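Local coordinates for SIS domain protein (Listeria monocytogenes str. 4b F2365, PDB 3FXA) that is a putative sugar-phosphate isomerase of the SIS family, probably binding phosphorylated sugars and interconverting them, at the interface of chains A and B and the interface of chains A and C. Sequence-based numbering; all coordinates share one arbitrary frame. Chains: chain A/B/C, SIS domain protein.

Contact 1: the interface of chains A and B. Residues chain A 78-81; chain B 52, 78-80, 107.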
loop_
_atom_site.group_PDB
_atom_site.type_symbol
_atom_site.label_atom_id
_atom_site.label_comp_id
_atom_site.label_asym_id
_atom_site.label_seq_id
_atom_site.Cartn_x
_atom_site.Cartn_y
_atom_site.Cartn_z
ATOM N N THR A 78 2.476 -7.552 4.223
ATOM C CA THR A 78 1.289 -7.988 3.457
ATOM C C THR A 78 1.345 -9.522 3.328
ATOM O O THR A 78 2.290 -10.035 2.735
ATOM C CB THR A 78 1.247 -7.320 2.030
ATOM O OG1 THR A 78 1.324 -5.899 2.174
ATOM C CG2 THR A 78 -0.003 -7.690 1.277
ATOM N N PRO A 79 0.370 -10.267 3.926
ATOM C CA PRO A 79 0.456 -11.745 3.879
ATOM C C PRO A 79 0.568 -12.387 2.461
ATOM O O PRO A 79 1.262 -13.398 2.308
ATOM C CB PRO A 79 -0.797 -12.196 4.647
ATOM C CG PRO A 79 -1.084 -11.069 5.564
ATOM C CD PRO A 79 -0.743 -9.832 4.797
ATOM N N SER A 80 -0.093 -11.802 1.461
ATOM C CA SER A 80 -0.022 -12.326 0.069
ATOM C C SER A 80 1.330 -12.021 -0.635
ATOM O O SER A 80 1.603 -12.581 -1.726
ATOM C CB SER A 80 -1.231 -11.864 -0.760
ATOM O OG SER A 80 -1.389 -10.475 -0.787
ATOM N N ASP A 81 2.152 -11.139 -0.053
ATOM C CA ASP A 81 3.539 -10.878 -0.514
ATOM C C ASP A 81 4.542 -11.622 0.371
ATOM O O ASP A 81 5.565 -12.072 -0.133
ATOM C CB ASP A 81 3.877 -9.385 -0.537
ATOM C CG ASP A 81 2.986 -8.612 -1.481
ATOM O OD1 ASP A 81 2.611 -9.193 -2.521
ATOM O OD2 ASP A 81 2.629 -7.452 -1.164
ATOM N N GLY B 52 -2.044 -9.525 -7.901
ATOM C CA GLY B 52 -0.875 -10.385 -7.982
ATOM C C GLY B 52 -0.201 -10.468 -6.630
ATOM O O GLY B 52 -0.431 -9.623 -5.731
ATOM N N THR B 78 -5.504 -6.417 -3.299
ATOM C CA THR B 78 -4.559 -7.171 -2.457
ATOM C C THR B 78 -5.165 -8.524 -2.126
ATOM O O THR B 78 -6.184 -8.575 -1.423
ATOM C CB THR B 78 -4.224 -6.423 -1.141
ATOM O OG1 THR B 78 -3.706 -5.137 -1.461
ATOM C CG2 THR B 78 -3.162 -7.187 -0.338
ATOM N N PRO B 79 -4.571 -9.634 -2.635
ATOM C CA PRO B 79 -5.199 -10.936 -2.385
ATOM C C PRO B 79 -5.494 -11.287 -0.906
ATOM O O PRO B 79 -6.531 -11.883 -0.634
ATOM C CB PRO B 79 -4.227 -11.919 -3.047
ATOM C CG PRO B 79 -3.607 -11.127 -4.108
ATOM C CD PRO B 79 -3.398 -9.782 -3.530
ATOM N N SER B 80 -4.614 -10.898 0.032
ATOM C CA SER B 80 -4.840 -11.143 1.469
ATOM C C SER B 80 -5.979 -10.292 2.076
ATOM O O SER B 80 -6.449 -10.593 3.207
ATOM C CB SER B 80 -3.546 -10.991 2.287
ATOM O OG SER B 80 -2.907 -9.781 2.009
ATOM N N GLU B 107 -3.630 -17.957 -3.942
ATOM C CA GLU B 107 -4.190 -16.666 -3.493
ATOM C C GLU B 107 -5.012 -15.966 -4.568
ATOM O O GLU B 107 -5.944 -15.268 -4.236
ATOM C CB GLU B 107 -3.131 -15.686 -2.977
ATOM C CG GLU B 107 -2.333 -16.115 -1.740
ATOM C CD GLU B 107 -1.129 -17.011 -2.041
ATOM O OE1 GLU B 107 -1.082 -17.690 -3.099
ATOM O OE2 GLU B 107 -0.216 -17.044 -1.202
HETATM O O HOH W 1 -0.010 -9.130 -2.838
#
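A:Ser80 and B:Ser80 both turn their hydroxyls into the crowded position between backbone N and carbonyl carbon (chi1 56° and 51°), and this brings the two OG atoms face to face across the two-fold axis. A:Ser80 OG and B:Ser80 OG are 3.3 Å apart, a long hydrogen bond whose donor cannot be decided. The backbone N of B:Ser80 adds a weak bond to A:Ser80 OG.

Beside this polar pair the threonines meet tip to tip. A:Thr78 and B:Thr78 each hold CG2 anti to the backbone N, and the two methyls touch at 3.6 Å, CG2 to CG2. Proline rings lie alongside the serines: A:Ser80 CB is 3.8 Å from B:Pro79 CB, and A:Pro79 CB packs on B:Ser80 CB in the twin contact.

Water 1 extends the polar network away from the axis. Its oxygen lies 2.8 Å from A:Ser80 OG, 2.6 Å from the carboxylate oxygen OD1 of A:Asp81 and 3.0 Å from the carbonyl O of B:Gly52, linking the two chains through solvent. A:Ser80 OG thus meets B:Ser80 OG, the water and, weakly, B:Ser80 N. B:Glu107 borders the patch with its CG methylene, without a polar bond to A:Ser80.

In each chain the patch comprises the loop between strand 74-76 and helix 79-86, at A:Thr78 and B:Thr78, and the first turn of that helix; on chain B the end of the strand ending at residue 52 receives the water.

Contact 2: the interface of chains A and C. Residues chain A 65, 68-69, 189; chain C 84-86.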
loop_
_atom_site.group_PDB
_atom_site.type_symbol
_atom_site.label_atom_id
_atom_site.label_comp_id
_atom_site.label_asym_id
_atom_site.label_seq_id
_atom_site.Cartn_x
_atom_site.Cartn_y
_atom_site.Cartn_z
ATOM N N HIS A 65 1.824 2.976 11.463
ATOM C CA HIS A 65 1.954 4.434 11.417
ATOM C C HIS A 65 2.363 5.055 12.780
ATOM O O HIS A 65 3.341 5.821 12.871
ATOM C CB HIS A 65 0.672 5.117 10.932
ATOM C CG HIS A 65 0.755 6.620 10.969
ATOM N ND1 HIS A 65 1.439 7.350 10.018
ATOM C CD2 HIS A 65 0.333 7.515 11.896
ATOM C CE1 HIS A 65 1.402 8.625 10.337
ATOM N NE2 HIS A 65 0.736 8.757 11.472
ATOM N N ASN A 68 5.921 4.303 14.103
ATOM C CA ASN A 68 6.855 5.203 13.405
ATOM C C ASN A 68 6.827 6.621 13.939
ATOM O O ASN A 68 7.877 7.224 14.145
ATOM C CB ASN A 68 6.686 5.172 11.888
ATOM C CG ASN A 68 7.196 3.890 11.288
ATOM O OD1 ASN A 68 8.327 3.484 11.560
ATOM N ND2 ASN A 68 6.404 3.263 10.433
ATOM N N CYS A 69 5.633 7.127 14.245
ATOM C CA CYS A 69 5.497 8.459 14.801
ATOM C C CYS A 69 6.261 8.690 16.106
ATOM O O CYS A 69 6.670 9.822 16.365
ATOM C CB CYS A 69 4.024 8.815 15.005
ATOM S SG CYS A 69 3.115 9.042 13.519
ATOM N N HIS A 189 7.943 14.985 11.466
ATOM C CA HIS A 189 6.675 15.625 11.090
ATOM C C HIS A 189 6.944 17.017 10.459
ATOM O O HIS A 189 6.362 18.017 10.907
ATOM C CB HIS A 189 5.710 15.718 12.299
ATOM C CG HIS A 189 5.279 14.397 12.864
ATOM N ND1 HIS A 189 4.050 13.841 12.585
ATOM C CD2 HIS A 189 5.874 13.547 13.737
ATOM C CE1 HIS A 189 3.913 12.711 13.256
ATOM N NE2 HIS A 189 5.012 12.503 13.957
ATOM N N HIS C 84 4.409 13.224 7.615
ATOM C CA HIS C 84 3.424 13.165 8.694
ATOM C C HIS C 84 3.686 12.038 9.669
ATOM O O HIS C 84 2.741 11.438 10.198
ATOM C CB HIS C 84 2.032 13.078 8.089
ATOM C CG HIS C 84 1.672 14.300 7.326
ATOM N ND1 HIS C 84 1.713 14.377 5.953
ATOM C CD2 HIS C 84 1.343 15.538 7.768
ATOM C CE1 HIS C 84 1.371 15.601 5.585
ATOM N NE2 HIS C 84 1.137 16.320 6.663
ATOM N N GLY C 85 4.968 11.777 9.946
ATOM C CA GLY C 85 5.386 10.792 10.908
ATOM C C GLY C 85 6.108 9.540 10.467
ATOM O O GLY C 85 6.897 9.038 11.267
ATOM N N THR C 86 5.852 9.006 9.246
ATOM C CA THR C 86 6.535 7.739 8.844
ATOM C C THR C 86 8.041 7.857 8.563
ATOM O O THR C 86 8.714 6.823 8.497
ATOM C CB THR C 86 5.808 6.851 7.787
ATOM O OG1 THR C 86 5.719 7.511 6.521
ATOM C CG2 THR C 86 4.425 6.463 8.310
#
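The imidazole of A:His189 lies over C:Gly85, whose CA sits above one ring face, 3.6 Å from the ring centroid, in a CH-pi contact. CA is offset toward the rim, nearest to A:His189 CE1 at 3.4 Å. The peptide N of C:Gly85 lies under the rim of the ring, 3.5 Å from ND1 of A:His189, with the carbonyl carbon of C:His84 just beyond it. In this part of the two-fold A-C interface A:His189, a possibly catalytic histidine of the HPGG segment, is thus set over the end of helix 79-86 of chain C. The sulfur of A:Cys69 approaches the same glycine, SG to C:Gly85 CA 3.9 Å.

A:His65 comes in from the other flank. Its CG is anti to the backbone N (chi1 176°), which puts the ring on the side of the C:His84 carbonyl, with CE1 toward its O. ND1 of this ring meets the methyl CG2 of C:Thr86 at 3.6 Å, the two side chains crossing at about a right angle. No nitrogen or oxygen comes within hydrogen-bonding reach across the patch, so close fit rather than polar pairing joins the chains.

Further out, A:His65, A:Asn68 and A:Cys69 all belong to helix 55-69, and the thiol of A:Cys69 bonds weakly back to the carbonyl O of A:His65. The backbone O of A:Cys69 lies in plane at the edge of the A:His189 ring. On the rim, the methylene CB of A:Asn68 rests 4.0 Å from C:Thr86 CA.

Contact 3: the interface of chains A and B. Residues chain A 53-54, 105, 107; chain B 80-81, 83-84.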
loop_
_atom_site.group_PDB
_atom_site.type_symbol
_atom_site.label_atom_id
_atom_site.label_comp_id
_atom_site.label_asym_id
_atom_site.label_seq_id
_atom_site.Cartn_x
_atom_site.Cartn_y
_atom_site.Cartn_z
ATOM N N CYS A 53 -4.947 -9.412 7.858
ATOM C CA CYS A 53 -5.799 -9.524 6.667
ATOM C C CYS A 53 -7.069 -8.691 6.855
ATOM O O CYS A 53 -7.663 -8.692 7.940
ATOM C CB CYS A 53 -6.222 -10.971 6.464
ATOM S SG CYS A 53 -4.905 -12.089 6.076
ATOM N N GLY A 54 -7.510 -8.047 5.776
ATOM C CA GLY A 54 -8.726 -7.254 5.783
ATOM C C GLY A 54 -8.703 -6.178 6.853
ATOM O O GLY A 54 -7.763 -5.402 6.911
ATOM N N THR A 105 -6.217 -17.465 11.274
ATOM C CA THR A 105 -6.238 -17.024 9.867
ATOM C C THR A 105 -5.038 -17.644 9.132
ATOM O O THR A 105 -3.892 -17.311 9.453
ATOM C CB THR A 105 -6.194 -15.489 9.772
ATOM O OG1 THR A 105 -7.319 -14.947 10.487
ATOM C CG2 THR A 105 -6.210 -15.030 8.309
ATOM N N GLU A 107 -3.458 -17.346 6.330
ATOM C CA GLU A 107 -2.468 -16.423 5.749
ATOM C C GLU A 107 -1.396 -15.986 6.756
ATOM O O GLU A 107 -0.254 -15.730 6.381
ATOM C CB GLU A 107 -3.123 -15.152 5.181
ATOM C CG GLU A 107 -4.051 -15.332 3.993
ATOM C CD GLU A 107 -5.491 -15.684 4.336
ATOM O OE1 GLU A 107 -5.774 -16.200 5.445
ATOM O OE2 GLU A 107 -6.352 -15.455 3.457
ATOM N N SER B 80 -4.614 -10.898 0.032
ATOM C CA SER B 80 -4.840 -11.143 1.469
ATOM C C SER B 80 -5.979 -10.292 2.076
ATOM O O SER B 80 -6.449 -10.593 3.207
ATOM C CB SER B 80 -3.546 -10.991 2.287
ATOM O OG SER B 80 -2.907 -9.781 2.009
ATOM N N ASP B 81 -6.411 -9.239 1.370
ATOM C CA ASP B 81 -7.609 -8.462 1.760
ATOM C C ASP B 81 -8.853 -8.869 0.962
ATOM O O ASP B 81 -9.964 -8.859 1.514
ATOM C CB ASP B 81 -7.361 -6.965 1.587
ATOM C CG ASP B 81 -6.214 -6.474 2.436
ATOM O OD1 ASP B 81 -6.044 -6.996 3.584
ATOM O OD2 ASP B 81 -5.503 -5.563 1.963
ATOM N N VAL B 83 -10.212 -11.707 -0.261
ATOM C CA VAL B 83 -11.054 -12.798 0.275
ATOM C C VAL B 83 -11.592 -12.530 1.693
ATOM O O VAL B 83 -12.290 -13.375 2.266
ATOM C CB VAL B 83 -10.359 -14.181 0.208
ATOM C CG1 VAL B 83 -10.031 -14.543 -1.256
ATOM C CG2 VAL B 83 -9.105 -14.250 1.065
ATOM N N HIS B 84 -11.206 -11.387 2.266
ATOM C CA HIS B 84 -11.713 -10.893 3.553
ATOM C C HIS B 84 -12.529 -9.578 3.388
ATOM O O HIS B 84 -12.581 -8.745 4.312
ATOM C CB HIS B 84 -10.550 -10.769 4.543
ATOM C CG HIS B 84 -9.994 -12.099 4.956
ATOM N ND1 HIS B 84 -8.805 -12.607 4.474
ATOM C CD2 HIS B 84 -10.497 -13.039 5.789
ATOM C CE1 HIS B 84 -8.588 -13.791 5.019
ATOM N NE2 HIS B 84 -9.604 -14.081 5.813
#
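The loop between strand 48-51 and helix 55-69 of chain A, together with the short helix 106-109, receives one side of helix 79-86 of chain B. A:Gly54 N donates to the carboxylate oxygen OD1 of B:Asp81 at 2.8 Å. The bond is bent and approaches OD1 on its anti side, 22° out of the carboxylate plane. The carboxylate thereby caps a backbone NH of the glycine-rich loop, tying the loop to the partner helix here.

A:Cys53 lies over the start of the same helix, its CB 3.3 Å from the carbonyl O of B:Ser80 and SG slightly farther away. That carbonyl also accepts a weak hydrogen bond from ND1 of B:His84 within chain B, which helps set the imidazole orientation.

A:Glu107 reaches B:His84 tip to tip. Its chain is bent at chi2 (85°), which carries the carboxylate toward the imidazole: the carboxylate carbon CD stands in plane at the edge of the ring, with the carboxylate twisted 52° from it. OE2 is 3.2 Å from CE1 of B:His84, an oxygen against a ring carbon rather than a hydrogen bond. B:Val83 flanks the acid, with CG2 3.8 Å from A:Glu107 OE2, and A:Thr105 borders the ring through its methyl CG2.

The site lies where SIS domains commonly form their phosphosugar pocket, around the loop after strand 48-51 and the loop between strand 95-99 and helix 106-109, so the partner's B:His84 may border that pocket.

Contact 4: the interface of chains A and C. Residues chain A 82-85, 87, 110; chain C 187-191.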
loop_
_atom_site.group_PDB
_atom_site.type_symbol
_atom_site.label_atom_id
_atom_site.label_comp_id
_atom_site.label_asym_id
_atom_site.label_seq_id
_atom_site.Cartn_x
_atom_site.Cartn_y
_atom_site.Cartn_z
ATOM N N ALA A 82 4.273 -11.687 1.689
ATOM C CA ALA A 82 5.119 -12.367 2.705
ATOM C C ALA A 82 5.650 -13.761 2.339
ATOM O O ALA A 82 6.860 -14.002 2.373
ATOM C CB ALA A 82 4.359 -12.428 4.038
ATOM N N VAL A 83 4.736 -14.654 1.965
ATOM C CA VAL A 83 5.076 -16.033 1.545
ATOM C C VAL A 83 5.683 -16.132 0.112
ATOM O O VAL A 83 5.983 -17.245 -0.360
ATOM C CB VAL A 83 3.857 -16.974 1.684
ATOM C CG1 VAL A 83 3.446 -17.053 3.155
ATOM C CG2 VAL A 83 2.691 -16.575 0.772
ATOM N N HIS A 84 5.840 -14.978 -0.548
ATOM C CA HIS A 84 6.430 -14.829 -1.876
ATOM C C HIS A 84 7.669 -13.917 -1.881
ATOM O O HIS A 84 7.996 -13.277 -2.907
ATOM C CB HIS A 84 5.340 -14.319 -2.814
ATOM C CG HIS A 84 4.286 -15.334 -3.078
ATOM N ND1 HIS A 84 3.038 -15.298 -2.492
ATOM C CD2 HIS A 84 4.319 -16.450 -3.841
ATOM C CE1 HIS A 84 2.343 -16.342 -2.906
ATOM N NE2 HIS A 84 3.093 -17.054 -3.725
ATOM N N GLY A 85 8.373 -13.884 -0.744
ATOM C CA GLY A 85 9.644 -13.183 -0.581
ATOM C C GLY A 85 9.762 -12.066 0.434
ATOM O O GLY A 85 10.867 -11.810 0.913
ATOM N N LEU A 87 8.834 -11.930 3.462
ATOM C CA LEU A 87 9.252 -12.412 4.806
ATOM C C LEU A 87 10.735 -12.128 5.092
ATOM O O LEU A 87 11.166 -12.149 6.248
ATOM C CB LEU A 87 8.941 -13.896 5.028
ATOM C CG LEU A 87 7.575 -14.252 5.564
ATOM C CD1 LEU A 87 7.349 -15.720 5.442
ATOM C CD2 LEU A 87 7.427 -13.783 7.031
ATOM N N ASN A 110 0.824 -19.270 8.195
ATOM C CA ASN A 110 1.921 -19.517 7.231
ATOM C C ASN A 110 3.211 -18.698 7.456
ATOM O O ASN A 110 4.249 -19.060 6.910
ATOM C CB ASN A 110 1.439 -19.293 5.782
ATOM C CG ASN A 110 0.426 -20.337 5.308
ATOM O OD1 ASN A 110 0.328 -21.438 5.842
ATOM N ND2 ASN A 110 -0.318 -19.983 4.274
ATOM N N VAL C 187 12.932 -20.425 3.104
ATOM C CA VAL C 187 12.352 -19.877 4.361
ATOM C C VAL C 187 11.363 -18.737 4.101
ATOM O O VAL C 187 10.263 -18.718 4.685
ATOM C CB VAL C 187 13.443 -19.353 5.314
ATOM C CG1 VAL C 187 12.824 -18.714 6.551
ATOM C CG2 VAL C 187 14.377 -20.483 5.754
ATOM N N ILE C 188 11.779 -17.793 3.257
ATOM C CA ILE C 188 10.970 -16.602 2.927
ATOM C C ILE C 188 10.075 -16.737 1.687
ATOM O O ILE C 188 9.331 -15.812 1.411
ATOM C CB ILE C 188 11.818 -15.313 2.920
ATOM C CG1 ILE C 188 12.836 -15.283 1.773
ATOM C CG2 ILE C 188 12.525 -15.132 4.273
ATOM C CD1 ILE C 188 13.606 -13.994 1.698
ATOM N N HIS C 189 10.134 -17.888 0.979
ATOM C CA HIS C 189 9.283 -18.174 -0.191
ATOM C C HIS C 189 8.540 -19.515 -0.028
ATOM O O HIS C 189 8.615 -20.375 -0.906
ATOM C CB HIS C 189 10.106 -18.213 -1.493
ATOM C CG HIS C 189 10.650 -16.895 -1.929
ATOM N ND1 HIS C 189 10.030 -16.122 -2.885
ATOM C CD2 HIS C 189 11.777 -16.233 -1.582
ATOM C CE1 HIS C 189 10.742 -15.031 -3.092
ATOM N NE2 HIS C 189 11.801 -15.066 -2.306
ATOM N N PRO C 190 7.808 -19.727 1.107
ATOM C CA PRO C 190 7.058 -21.002 1.221
ATOM C C PRO C 190 5.901 -21.146 0.201
ATOM O O PRO C 190 5.478 -22.272 -0.071
ATOM C CB PRO C 190 6.536 -20.992 2.664
ATOM C CG PRO C 190 6.518 -19.568 3.067
ATOM C CD PRO C 190 7.660 -18.911 2.328
ATOM N N GLY C 191 5.403 -20.027 -0.350
ATOM C CA GLY C 191 4.338 -20.043 -1.360
ATOM C C GLY C 191 4.904 -20.240 -2.759
ATOM O O GLY C 191 4.153 -20.323 -3.733
#
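Helix 79-86 of chain A and the 3-10 turn 87-89 meet the end of helix 182-188 of chain C and the segment following it. In this SIS protein that segment carries the HPGG motif of the arabinose-5-phosphate isomerase relatives, here starting at C:His189, a plausible catalytic residue.

C:Gly191 N donates to the carbonyl O of A:Val83 at 2.8 Å. The bond is 149° at the hydrogen, and the donor is tilted 16° from the carbonyl plane. A weaker link runs the other way, from A:Gly85 N to the carbonyl O of C:Ile188, 3.0 Å long. Between these links C:Pro190 crosses A:Val83 at about a right angle, its CG 4.0 Å from A:Val83 CB.

The imidazole of C:His189 takes A:Gly85 CA over one face, 3.5 Å from the ring centroid, in a CH-pi contact. C:Ile188 packs against A:Leu87 on the apolar flank, CB to CB 3.8 Å. CG2 of C:Ile188 is anti to its carbonyl carbon and turns onto the backbone of A:Leu87. NE2 of A:His84 approaches the carbonyl O of C:Gly191 at 3.4 Å, though not as a hydrogen bond.

Helix 79-86 takes part in every contact: its start in contact 1, one side in contact 3, and its end in contacts 2 and 4. Contacts 1 and 3 belong to the A-B interface, have centres about 8 Å apart and share B:Ser80. Contact 4, on the A-C interface, lies about 11 Å from contact 1, whereas contacts 2 and 4, which share the His189–Gly85 contact as twins with chains exchanged, are about 28 Å apart. B:His84 meets A:Glu107 in contact 3 and A:His84 meets C:Gly191 in contact 4; as each copy repeats both, three chains converge there, consistent with a putative active site that depends on the deposited tetramer.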